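Local coordinates for protein putative cyclohexadienyl dehydrogenase and ADH prephenate dehydrogenase (Rhizobium meliloti, PDB 4WJI) that probably catalyses the NAD(P)+-dependent oxidative decarboxylation of prephenate to 4-hydroxyphenylpyruvate in tyrosine biosynthesis, and here holds NADP and tyrosine, at residues G13-S18 and G138-R143; H122-T127 and W144-P149; I19-R24 and L48-R53. One frame throughout, in Å; residues are numbered along the deposited sequence.

Interaction 1 (G13-S18 and G138-R143); sequences GLIGSS and GLFRGR. With NAP (NADP nicotinamide-adenine-dinucleotide phosphate), chain B.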
loop_
_atom_site.group_PDB
_atom_site.type_symbol
_atom_site.label_atom_id
_atom_site.label_comp_id
_atom_site.label_asym_id
_atom_site.label_seq_id
_atom_site.Cartn_x
_atom_site.Cartn_y
_atom_site.Cartn_z
ATOM N N GLY A 13 19.274 6.676 13.245
ATOM C CA GLY A 13 17.896 6.260 13.224
ATOM C C GLY A 13 17.697 4.961 12.428
ATOM O O GLY A 13 18.541 4.065 12.457
ATOM N N LEU A 14 16.581 4.872 11.692
ATOM C CA LEU A 14 16.299 3.627 10.964
ATOM C C LEU A 14 17.477 3.216 10.086
ATOM O O LEU A 14 17.962 2.070 10.122
ATOM C CB LEU A 14 15.069 3.763 10.099
ATOM C CG LEU A 14 14.772 2.514 9.260
ATOM C CD1 LEU A 14 14.269 1.364 10.108
ATOM C CD2 LEU A 14 13.734 2.839 8.214
ATOM N N ILE A 15 17.892 4.141 9.226
ATOM C CA ILE A 15 18.931 3.783 8.230
ATOM C C ILE A 15 20.307 3.661 8.857
ATOM O O ILE A 15 20.997 2.669 8.651
ATOM C CB ILE A 15 18.905 4.753 7.024
ATOM C CG1 ILE A 15 17.506 4.716 6.357
ATOM C CG2 ILE A 15 20.042 4.440 6.069
ATOM C CD1 ILE A 15 17.120 3.380 5.806
ATOM N N GLY A 16 20.702 4.685 9.595
ATOM C CA GLY A 16 22.014 4.605 10.241
ATOM C C GLY A 16 22.177 3.416 11.173
ATOM O O GLY A 16 23.241 2.745 11.188
ATOM N N SER A 17 21.129 3.105 11.923
ATOM C CA SER A 17 21.220 1.960 12.842
ATOM C C SER A 17 21.158 0.597 12.140
ATOM O O SER A 17 21.655 -0.411 12.672
ATOM C CB SER A 17 20.177 2.017 13.959
ATOM O OG SER A 17 18.898 1.661 13.506
ATOM N N SER A 18 20.478 0.546 10.994
ATOM C CA SER A 18 20.456 -0.663 10.189
ATOM C C SER A 18 21.847 -0.911 9.594
ATOM O O SER A 18 22.364 -2.046 9.573
ATOM C CB SER A 18 19.346 -0.603 9.130
ATOM O OG SER A 18 18.077 -0.617 9.771
ATOM N N GLY A 138 19.824 -6.776 7.856
ATOM C CA GLY A 138 19.215 -7.387 6.686
ATOM C C GLY A 138 18.252 -6.481 5.937
ATOM O O GLY A 138 17.680 -6.916 4.956
ATOM N N LEU A 139 18.142 -5.204 6.341
ATOM C CA LEU A 139 17.222 -4.282 5.637
ATOM C C LEU A 139 17.554 -4.123 4.159
ATOM O O LEU A 139 16.663 -3.900 3.344
ATOM C CB LEU A 139 17.210 -2.924 6.336
ATOM C CG LEU A 139 16.393 -1.802 5.690
ATOM C CD1 LEU A 139 14.920 -2.095 5.655
ATOM C CD2 LEU A 139 16.620 -0.477 6.413
ATOM N N PHE A 140 18.840 -4.194 3.823
ATOM C CA PHE A 140 19.303 -3.905 2.478
ATOM C C PHE A 140 19.422 -5.120 1.583
ATOM O O PHE A 140 19.776 -4.983 0.423
ATOM C CB PHE A 140 20.611 -3.114 2.565
ATOM C CG PHE A 140 20.507 -1.964 3.506
ATOM C CD1 PHE A 140 19.754 -0.845 3.164
ATOM C CD2 PHE A 140 21.153 -1.967 4.718
ATOM C CE1 PHE A 140 19.633 0.229 4.059
ATOM C CE2 PHE A 140 21.012 -0.922 5.614
ATOM C CZ PHE A 140 20.291 0.179 5.279
ATOM N N ARG A 141 19.142 -6.313 2.115
ATOM C CA ARG A 141 19.341 -7.564 1.343
ATOM C C ARG A 141 18.332 -7.612 0.215
ATOM O O ARG A 141 17.132 -7.502 0.446
ATOM C CB ARG A 141 19.126 -8.760 2.271
ATOM C CG ARG A 141 20.195 -8.954 3.324
ATOM C CD ARG A 141 19.999 -10.219 4.199
ATOM N N GLY A 142 18.802 -7.838 -0.997
ATOM C CA GLY A 142 17.963 -7.928 -2.161
ATOM C C GLY A 142 17.353 -6.633 -2.643
ATOM O O GLY A 142 16.425 -6.662 -3.474
ATOM N N ARG A 143 17.811 -5.505 -2.104
ATOM C CA ARG A 143 17.364 -4.193 -2.486
ATOM C C ARG A 143 18.415 -3.547 -3.405
ATOM O O ARG A 143 19.558 -3.984 -3.464
ATOM C CB ARG A 143 17.229 -3.347 -1.226
ATOM C CG ARG A 143 16.243 -3.878 -0.220
ATOM C CD ARG A 143 14.855 -3.395 -0.462
ATOM N NE ARG A 143 14.173 -4.145 -1.467
ATOM C CZ ARG A 143 13.435 -5.240 -1.224
ATOM N NH1 ARG A 143 12.836 -5.878 -2.203
ATOM N NH2 ARG A 143 13.407 -5.789 -0.047
HETATM P PA NAP B . 15.276 8.690 11.514
HETATM O O1A NAP B . 15.064 7.277 11.900
HETATM O O2A NAP B . 14.304 9.757 11.888
HETATM O O5B NAP B . 16.705 9.142 12.091
HETATM C C5B NAP B . 17.090 10.511 12.051
HETATM C C4B NAP B . 18.528 10.718 12.522
HETATM O O4B NAP B . 18.922 12.039 12.167
HETATM C C3B NAP B . 18.670 10.656 14.032
HETATM O O3B NAP B . 19.989 10.292 14.404
HETATM C C2B NAP B . 18.475 12.090 14.450
HETATM O O2B NAP B . 19.147 12.392 15.641
HETATM C C1B NAP B . 19.153 12.823 13.324
HETATM N N9A NAP B . 18.731 14.228 13.069
HETATM C C8A NAP B . 17.504 14.691 12.894
HETATM N N7A NAP B . 17.451 15.970 12.624
HETATM C C5A NAP B . 18.751 16.375 12.634
HETATM C C6A NAP B . 19.366 17.627 12.430
HETATM N N6A NAP B . 18.635 18.727 12.163
HETATM N N1A NAP B . 20.680 17.669 12.485
HETATM C C2A NAP B . 21.367 16.568 12.738
HETATM N N3A NAP B . 20.886 15.359 12.956
HETATM C C4A NAP B . 19.562 15.297 12.903
HETATM O O3 NAP B . 15.554 8.809 9.940
HETATM P PN NAP B . 15.979 7.760 8.814
HETATM O O1N NAP B . 14.754 7.113 8.408
HETATM O O2N NAP B . 17.123 6.959 9.247
HETATM O O5D NAP B . 16.391 8.745 7.602
HETATM C C5D NAP B . 17.682 9.286 7.476
HETATM C C4D NAP B . 17.933 9.610 6.006
HETATM O O4D NAP B . 17.718 8.437 5.250
HETATM C C3D NAP B . 16.995 10.634 5.442
HETATM O O3D NAP B . 17.703 11.514 4.586
HETATM C C2D NAP B . 15.975 9.835 4.665
HETATM O O2D NAP B . 15.460 10.602 3.608
HETATM C C1D NAP B . 16.874 8.708 4.157
HETATM N N1N NAP B . 16.202 7.425 3.897
HETATM C C2N NAP B . 15.173 7.026 4.648
HETATM C C3N NAP B . 14.540 5.830 4.407
HETATM C C7N NAP B . 13.353 5.334 5.199
HETATM O O7N NAP B . 12.661 4.473 4.727
HETATM N N7N NAP B . 13.135 5.871 6.378
HETATM C C4N NAP B . 15.007 5.051 3.381
HETATM C C5N NAP B . 16.082 5.479 2.647
HETATM C C6N NAP B . 16.664 6.693 2.891
HETATM P P2B NAP B . 18.357 12.595 17.028
HETATM O O1X NAP B . 17.387 11.466 17.136
HETATM O O2X NAP B . 19.451 12.538 18.055
HETATM O O3X NAP B . 17.628 13.924 17.002
#
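Leu139 and Phe140 reach Ile15 and Ser18 in the first turns of helix 14-26, and two overlapping turns set their position: a type I turn from Gly138 to Arg141 and a type II turn from Phe140 to Arg143. Gly138 opens the first turn, and its amide is tied to the Asp22 carboxylate further along the same helix. At Leu139 the first torsion sets CG anti to the backbone N (chi1 176°), and the branch CD2 does the touching. Leu139 CD2 lies 3.9 Å from Ile15 CD1 and 3.7 Å from Ser18 OG. The hydroxyl stays satisfied beside this methyl: Ser18 OG donates to Leu14 O, one turn back, at 2.7 Å and is also hydrogen-bonded to Phe136 N. Leu14 O accepts the backbone amide of Ser18 as well. Phe140 follows. Its ring carries Leu139 CB over the centre of one face, while Ile15 O lies near the ring plane at the edge, by CZ. Ser18 CB meets CE2 of Phe140 obliquely at 3.9 Å, and Trp165 packs edge-to-face on the same ring. Ile15 is common to this contact and the cofactor site: Leu14 N donates to NAP O1A and Ile15 N to NAP O2N, each at 2.9 Å and nearly straight. Gly13 sits at the N-cap, where a CB would collide with NAP O5B. Diphosphate oxygens gripped by a helix start that carries what appears to be a GxGxxG pattern (Gly11, Gly13, Gly16) are the hallmark of the Rossmann nucleotide-binding fold.

Interaction 2 (H122-T127 and W144-P149); sequences HPIAGT and WCILTP. With TYR (tyrosine), chain C; NAP (NADP nicotinamide-adenine-dinucleotide phosphate), chain B.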
loop_
_atom_site.group_PDB
_atom_site.type_symbol
_atom_site.label_atom_id
_atom_site.label_comp_id
_atom_site.label_asym_id
_atom_site.label_seq_id
_atom_site.Cartn_x
_atom_site.Cartn_y
_atom_site.Cartn_z
ATOM N N HIS A 122 22.029 6.414 -2.025
ATOM C CA HIS A 122 20.640 6.257 -1.609
ATOM C C HIS A 122 20.231 4.783 -1.575
ATOM O O HIS A 122 20.016 4.228 -2.603
ATOM C CB HIS A 122 19.718 7.031 -2.560
ATOM C CG HIS A 122 18.274 6.997 -2.177
ATOM N ND1 HIS A 122 17.283 7.479 -2.999
ATOM C CD2 HIS A 122 17.661 6.592 -1.042
ATOM C CE1 HIS A 122 16.123 7.341 -2.396
ATOM N NE2 HIS A 122 16.317 6.796 -1.213
ATOM N N PRO A 123 20.094 4.178 -0.391
ATOM C CA PRO A 123 19.571 2.816 -0.367
ATOM C C PRO A 123 18.034 2.829 -0.577
ATOM O O PRO A 123 17.309 3.530 0.125
ATOM C CB PRO A 123 19.951 2.306 1.031
ATOM C CG PRO A 123 19.919 3.569 1.876
ATOM C CD PRO A 123 20.410 4.656 0.968
ATOM N N ILE A 124 17.573 1.986 -1.511
ATOM C CA ILE A 124 16.149 1.919 -1.897
ATOM C C ILE A 124 15.501 0.878 -1.013
ATOM O O ILE A 124 15.114 -0.192 -1.459
ATOM C CB ILE A 124 15.994 1.685 -3.392
ATOM C CG1 ILE A 124 16.886 2.625 -4.202
ATOM C CG2 ILE A 124 14.548 1.806 -3.785
ATOM C CD1 ILE A 124 16.687 4.121 -3.966
ATOM N N ALA A 125 15.396 1.201 0.279
ATOM C CA ALA A 125 14.991 0.222 1.282
ATOM C C ALA A 125 14.572 0.990 2.525
ATOM O O ALA A 125 15.250 1.913 2.950
ATOM C CB ALA A 125 16.168 -0.685 1.667
ATOM N N GLY A 126 13.486 0.577 3.163
ATOM C CA GLY A 126 13.093 1.174 4.431
ATOM C C GLY A 126 11.787 0.624 4.943
ATOM O O GLY A 126 11.258 -0.309 4.411
ATOM N N THR A 127 11.355 1.178 6.074
ATOM C CA THR A 127 10.080 0.847 6.681
ATOM C C THR A 127 9.448 2.185 7.068
ATOM O O THR A 127 10.043 3.247 6.840
ATOM C CB THR A 127 10.206 -0.018 7.937
ATOM O OG1 THR A 127 10.706 0.767 9.033
ATOM C CG2 THR A 127 11.052 -1.274 7.725
ATOM N N TRP A 144 18.023 -2.484 -4.080
ATOM C CA TRP A 144 18.902 -1.654 -4.850
ATOM C C TRP A 144 19.425 -0.489 -4.013
ATOM O O TRP A 144 18.762 -0.047 -3.050
ATOM C CB TRP A 144 18.169 -1.071 -6.107
ATOM C CG TRP A 144 18.009 -2.090 -7.158
ATOM C CD1 TRP A 144 16.944 -2.951 -7.310
ATOM C CD2 TRP A 144 18.916 -2.390 -8.172
ATOM N NE1 TRP A 144 17.169 -3.794 -8.365
ATOM C CE2 TRP A 144 18.390 -3.479 -8.899
ATOM C CE3 TRP A 144 20.173 -1.887 -8.519
ATOM C CZ2 TRP A 144 19.056 -4.046 -9.966
ATOM C CZ3 TRP A 144 20.828 -2.467 -9.581
ATOM C CH2 TRP A 144 20.266 -3.531 -10.290
ATOM N N CYS A 145 20.628 -0.027 -4.378
ATOM C CA CYS A 145 21.205 1.217 -3.852
ATOM C C CYS A 145 21.734 2.006 -5.046
ATOM O O CYS A 145 22.331 1.428 -5.967
ATOM C CB CYS A 145 22.307 0.928 -2.854
ATOM S SG CYS A 145 23.021 2.457 -2.222
ATOM N N ILE A 146 21.446 3.304 -5.057
ATOM C CA ILE A 146 21.863 4.175 -6.149
ATOM C C ILE A 146 22.960 5.105 -5.649
ATOM O O ILE A 146 22.789 5.820 -4.658
ATOM C CB ILE A 146 20.674 5.007 -6.713
ATOM C CG1 ILE A 146 19.537 4.106 -7.235
ATOM C CG2 ILE A 146 21.145 5.969 -7.785
ATOM C CD1 ILE A 146 18.246 4.834 -7.515
ATOM N N LEU A 147 24.080 5.090 -6.344
ATOM C CA LEU A 147 25.150 6.076 -6.130
ATOM C C LEU A 147 25.113 7.153 -7.181
ATOM O O LEU A 147 24.817 6.874 -8.347
ATOM C CB LEU A 147 26.511 5.392 -6.140
ATOM C CG LEU A 147 26.744 4.217 -5.196
ATOM C CD1 LEU A 147 28.162 3.641 -5.321
ATOM C CD2 LEU A 147 26.415 4.618 -3.768
ATOM N N THR A 148 25.428 8.391 -6.780
ATOM C CA THR A 148 25.360 9.508 -7.748
ATOM C C THR A 148 26.682 10.349 -7.671
ATOM O O THR A 148 26.669 11.520 -7.294
ATOM C CB THR A 148 24.089 10.390 -7.568
ATOM O OG1 THR A 148 24.154 11.100 -6.324
ATOM C CG2 THR A 148 22.852 9.581 -7.571
ATOM N N PRO A 149 27.851 9.722 -7.984
ATOM C CA PRO A 149 29.115 10.478 -7.890
ATOM C C PRO A 149 29.183 11.620 -8.890
ATOM O O PRO A 149 28.915 11.415 -10.055
ATOM C CB PRO A 149 30.184 9.448 -8.238
ATOM C CG PRO A 149 29.492 8.267 -8.747
ATOM C CD PRO A 149 28.035 8.370 -8.533
HETATM N N TYR C . 10.001 3.948 3.959
HETATM C CA TYR C . 9.438 3.370 2.710
HETATM C C TYR C . 8.553 2.201 3.049
HETATM O O TYR C . 8.392 1.932 4.237
HETATM C CB TYR C . 10.553 2.942 1.747
HETATM C CG TYR C . 11.503 4.055 1.324
HETATM C CD1 TYR C . 11.192 5.407 1.478
HETATM C CD2 TYR C . 12.720 3.738 0.780
HETATM C CE1 TYR C . 12.079 6.398 1.091
HETATM C CE2 TYR C . 13.605 4.697 0.355
HETATM C CZ TYR C . 13.312 6.025 0.523
HETATM O OH TYR C . 14.210 6.998 0.169
HETATM O OXT TYR C . 8.029 1.558 2.110
HETATM P PA NAP B . 15.276 8.690 11.514
HETATM O O1A NAP B . 15.064 7.277 11.900
HETATM O O2A NAP B . 14.304 9.757 11.888
HETATM O O5B NAP B . 16.705 9.142 12.091
HETATM C C5B NAP B . 17.090 10.511 12.051
HETATM C C4B NAP B . 18.528 10.718 12.522
HETATM O O4B NAP B . 18.922 12.039 12.167
HETATM C C3B NAP B . 18.670 10.656 14.032
HETATM O O3B NAP B . 19.989 10.292 14.404
HETATM C C2B NAP B . 18.475 12.090 14.450
HETATM O O2B NAP B . 19.147 12.392 15.641
HETATM C C1B NAP B . 19.153 12.823 13.324
HETATM N N9A NAP B . 18.731 14.228 13.069
HETATM C C8A NAP B . 17.504 14.691 12.894
HETATM N N7A NAP B . 17.451 15.970 12.624
HETATM C C5A NAP B . 18.751 16.375 12.634
HETATM C C6A NAP B . 19.366 17.627 12.430
HETATM N N6A NAP B . 18.635 18.727 12.163
HETATM N N1A NAP B . 20.680 17.669 12.485
HETATM C C2A NAP B . 21.367 16.568 12.738
HETATM N N3A NAP B . 20.886 15.359 12.956
HETATM C C4A NAP B . 19.562 15.297 12.903
HETATM O O3 NAP B . 15.554 8.809 9.940
HETATM P PN NAP B . 15.979 7.760 8.814
HETATM O O1N NAP B . 14.754 7.113 8.408
HETATM O O2N NAP B . 17.123 6.959 9.247
HETATM O O5D NAP B . 16.391 8.745 7.602
HETATM C C5D NAP B . 17.682 9.286 7.476
HETATM C C4D NAP B . 17.933 9.610 6.006
HETATM O O4D NAP B . 17.718 8.437 5.250
HETATM C C3D NAP B . 16.995 10.634 5.442
HETATM O O3D NAP B . 17.703 11.514 4.586
HETATM C C2D NAP B . 15.975 9.835 4.665
HETATM O O2D NAP B . 15.460 10.602 3.608
HETATM C C1D NAP B . 16.874 8.708 4.157
HETATM N N1N NAP B . 16.202 7.425 3.897
HETATM C C2N NAP B . 15.173 7.026 4.648
HETATM C C3N NAP B . 14.540 5.830 4.407
HETATM C C7N NAP B . 13.353 5.334 5.199
HETATM O O7N NAP B . 12.661 4.473 4.727
HETATM N N7N NAP B . 13.135 5.871 6.378
HETATM C C4N NAP B . 15.007 5.051 3.381
HETATM C C5N NAP B . 16.082 5.479 2.647
HETATM C C6N NAP B . 16.664 6.693 2.891
HETATM P P2B NAP B . 18.357 12.595 17.028
HETATM O O1X NAP B . 17.387 11.466 17.136
HETATM O O2X NAP B . 19.451 12.538 18.055
HETATM O O3X NAP B . 17.628 13.924 17.002
HETATM O O HOH W 1 15.249 -1.884 -3.548
#
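The imidazole of His122 has Ile124 CD1 over the centre of one face, 3.5 Å above the plane. At its edge, near the ring plane, lie Pro123 CD and the phenol end of the bound tyrosine, with NE2 of His122 2.5 Å from the tyrosine OH in a short hydrogen bond that either atom could donate. The second flat group, the Trp144 indole, packs edge-to-face with Tyr216 of the second subunit, whose Lys215 makes a cation-pi contact with it. CG of His122 stands anti to the backbone N (chi1 -177°), and the other ring nitrogen, ND1, is bonded to His180 of helix 177-203, a second-shell partner that helps to fix the rotation of the ring. Ile124 CD1 also packs against Ile146 CD1 at 3.9 Å. Behind these side chains the two backbones form the antiparallel step of an otherwise largely parallel Rossmann sheet, strand 117-123 against 144-147. His122 and Ile146 are a hydrogen-bonded pair: Ile146 N donates almost straight to His122 O at 3.0 Å, the return bond from His122 N being weak. Next comes the non-hydrogen-bonded pair of Pro123 and Cys145, and then Ile124 N gives a further bond to Trp144 O at 2.8 Å. One water bridges Ile124 O and Trp144 N. Ile124 also centres an inverse gamma turn, after which the chain runs alongside both bound molecules. There Ala125 O approaches NAP C4N to 3.2 Å, a CB on Gly126 would run into NAP O7N, and the tyrosine N donates to Thr127 O at 3.0 Å.

Interaction 3 (I19-R24 and L48-R53); sequences IARDIR and LGLGDR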
loop_
_atom_site.group_PDB
_atom_site.type_symbol
_atom_site.label_atom_id
_atom_site.label_comp_id
_atom_site.label_asym_id
_atom_site.label_seq_id
_atom_site.Cartn_x
_atom_site.Cartn_y
_atom_site.Cartn_z
ATOM N N ILE A 19 22.469 0.171 9.133
ATOM C CA ILE A 19 23.860 0.086 8.631
ATOM C C ILE A 19 24.787 -0.354 9.769
ATOM O O ILE A 19 25.600 -1.260 9.603
ATOM C CB ILE A 19 24.297 1.419 8.021
ATOM C CG1 ILE A 19 23.469 1.712 6.756
ATOM C CG2 ILE A 19 25.770 1.421 7.757
ATOM C CD1 ILE A 19 23.703 3.074 6.175
ATOM N N ALA A 20 24.627 0.234 10.941
ATOM C CA ALA A 20 25.451 -0.176 12.077
ATOM C C ALA A 20 25.345 -1.681 12.384
ATOM O O ALA A 20 26.346 -2.347 12.589
ATOM C CB ALA A 20 25.117 0.636 13.317
ATOM N N ARG A 21 24.118 -2.206 12.370
ATOM C CA ARG A 21 23.906 -3.608 12.685
ATOM C C ARG A 21 24.526 -4.496 11.606
ATOM O O ARG A 21 25.112 -5.533 11.943
ATOM C CB ARG A 21 22.412 -3.892 12.872
ATOM C CG ARG A 21 21.838 -3.358 14.179
ATOM C CD ARG A 21 20.356 -3.598 14.253
ATOM N NE ARG A 21 19.688 -3.155 15.491
ATOM C CZ ARG A 21 19.135 -1.963 15.686
ATOM N NH1 ARG A 21 19.301 -0.988 14.804
ATOM N NH2 ARG A 21 18.435 -1.708 16.784
ATOM N N ASP A 22 24.411 -4.108 10.349
ATOM C CA ASP A 22 25.023 -4.883 9.271
ATOM C C ASP A 22 26.562 -4.870 9.331
ATOM O O ASP A 22 27.211 -5.905 9.066
ATOM C CB ASP A 22 24.595 -4.375 7.901
ATOM C CG ASP A 22 23.213 -4.742 7.551
ATOM O OD1 ASP A 22 22.675 -5.764 8.083
ATOM O OD2 ASP A 22 22.656 -4.014 6.669
ATOM N N ILE A 23 27.143 -3.711 9.639
ATOM C CA ILE A 23 28.581 -3.622 9.801
ATOM C C ILE A 23 29.034 -4.569 10.886
ATOM O O ILE A 23 30.029 -5.284 10.698
ATOM C CB ILE A 23 29.035 -2.158 10.121
ATOM C CG1 ILE A 23 28.827 -1.218 8.935
ATOM C CG2 ILE A 23 30.482 -2.137 10.586
ATOM C CD1 ILE A 23 28.891 0.252 9.357
ATOM N N ARG A 24 28.336 -4.596 12.011
ATOM C CA ARG A 24 28.691 -5.508 13.110
ATOM C C ARG A 24 28.548 -6.992 12.694
ATOM O O ARG A 24 29.438 -7.776 12.952
ATOM C CB ARG A 24 27.874 -5.197 14.368
ATOM C CG ARG A 24 28.081 -6.108 15.586
ATOM C CD ARG A 24 29.058 -5.531 16.508
ATOM N NE ARG A 24 28.718 -4.248 17.121
ATOM C CZ ARG A 24 29.643 -3.410 17.548
ATOM N NH1 ARG A 24 30.935 -3.658 17.342
ATOM N NH2 ARG A 24 29.299 -2.317 18.154
ATOM N N LEU A 48 21.895 -0.271 22.974
ATOM C CA LEU A 48 21.737 -1.245 21.905
ATOM C C LEU A 48 23.098 -1.816 21.409
ATOM O O LEU A 48 23.108 -2.771 20.638
ATOM C CB LEU A 48 20.988 -0.605 20.708
ATOM C CG LEU A 48 19.508 -0.317 20.972
ATOM C CD1 LEU A 48 18.957 0.574 19.881
ATOM C CD2 LEU A 48 18.687 -1.604 21.048
ATOM N N GLY A 49 24.206 -1.223 21.824
ATOM C CA GLY A 49 25.530 -1.665 21.386
ATOM C C GLY A 49 25.843 -1.418 19.918
ATOM O O GLY A 49 26.470 -2.242 19.261
ATOM N N LEU A 50 25.352 -0.299 19.384
ATOM C CA LEU A 50 25.475 -0.035 17.960
ATOM C C LEU A 50 26.872 0.430 17.534
ATOM O O LEU A 50 27.237 0.275 16.370
ATOM C CB LEU A 50 24.426 0.971 17.491
ATOM C CG LEU A 50 22.984 0.543 17.640
ATOM C CD1 LEU A 50 22.046 1.614 17.142
ATOM C CD2 LEU A 50 22.697 -0.754 16.952
ATOM N N GLY A 51 27.618 0.998 18.471
ATOM C CA GLY A 51 28.971 1.486 18.197
ATOM C C GLY A 51 30.016 0.978 19.138
ATOM O O GLY A 51 29.710 0.246 20.094
ATOM N N ASP A 52 31.249 1.349 18.825
ATOM C CA ASP A 52 32.390 1.096 19.704
ATOM C C ASP A 52 32.779 2.362 20.437
ATOM O O ASP A 52 33.193 2.308 21.599
ATOM C CB ASP A 52 33.539 0.514 18.919
ATOM C CG ASP A 52 33.111 -0.732 18.102
ATOM O OD1 ASP A 52 32.323 -1.557 18.581
ATOM O OD2 ASP A 52 33.530 -0.905 16.963
ATOM N N ARG A 53 32.622 3.500 19.776
ATOM C CA ARG A 53 32.896 4.802 20.363
ATOM C C ARG A 53 31.683 5.676 20.097
ATOM O O ARG A 53 31.053 5.562 19.079
ATOM C CB ARG A 53 34.134 5.453 19.737
ATOM C CG ARG A 53 35.475 4.730 19.896
ATOM C CD ARG A 53 36.627 5.414 19.142
HETATM O O HOH W 2 26.483 -2.176 15.471
HETATM O O HOH W 3 25.329 -4.290 16.847
#
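Arg24 and Asp52 form the salt bridge of this contact, an end-on grip in which both terminal nitrogens turn to one oxygen. NH1 of Arg24 lies 2.8 Å from Asp52 OD1 and uses its syn lone pair, while Arg24 NH2 meets the same OD1 at 3.1 Å from above the carboxylate plane. OD1 lies in the guanidinium plane, and the two flat groups are turned 53° against each other. The arginine chain starts with CG anti to the backbone N (chi1 177°) and is bent at chi2 and chi3; the guanidinium meets the loop with its edge.

Further hydrogen bonds fasten the same group to backbone carbonyls. Arg24 NH2 donates to Gly49 O at 3.0 Å, from above the carbonyl plane, and more weakly to Gly51 O. The other carboxylate oxygen, OD2 of Asp52, takes the amide of Ile32, so the aspartate joins the helix to strand 29-35. A water donates to Leu50 O and, weakly, to Ala20 O.

The setting is the Rossmann domain: helix 14-26 is the crossover between parallel strands 4-10 and 29-35. The loop that carries Leu50 and Asp52 leads from helix 39-48 into edge strand 53-55. Gly49, with positive phi, ends that preceding helix in a Schellman motif, whose turn presents its carbonyl to Arg24.

Van der Waals contacts lie on the helix one turn earlier. Ala20 CB and Leu50 CB, 4.2 Å apart, are the apolar pair. Separately, the Leu50 methyl CD2 lies over the centre of one face of the Arg21 guanidinium, 3.9 Å above the plane, and touches CG of the same arginine at a similar distance. Arg21 is extended from CG to NE; its NH2 passes Leu48 CD1 and is hydrogen-bonded to Pro132 O.

Two of the three contacts share helix 14-26: interaction 1 uses its cofactor-binding start and interaction 3 its next turns, with centres about 12 Å apart. Along the chain, interaction 3 falls within the span of interaction 1. Interactions 1 and 2 have centres about 10 Å apart, alternate along the chain and touch the same NADP; the turns of 138-143 run straight into strand 144-147, and Phe140 packs on Pro123. Interaction 3 closes before interaction 2 opens, and their centres lie about 20 Å apart without touching. Together they reach across the Rossmann domain from the loop before strand 53-55 to strand 144-147, linking the diphosphate-binding helix with the loop that lines nicotinamide and tyrosine.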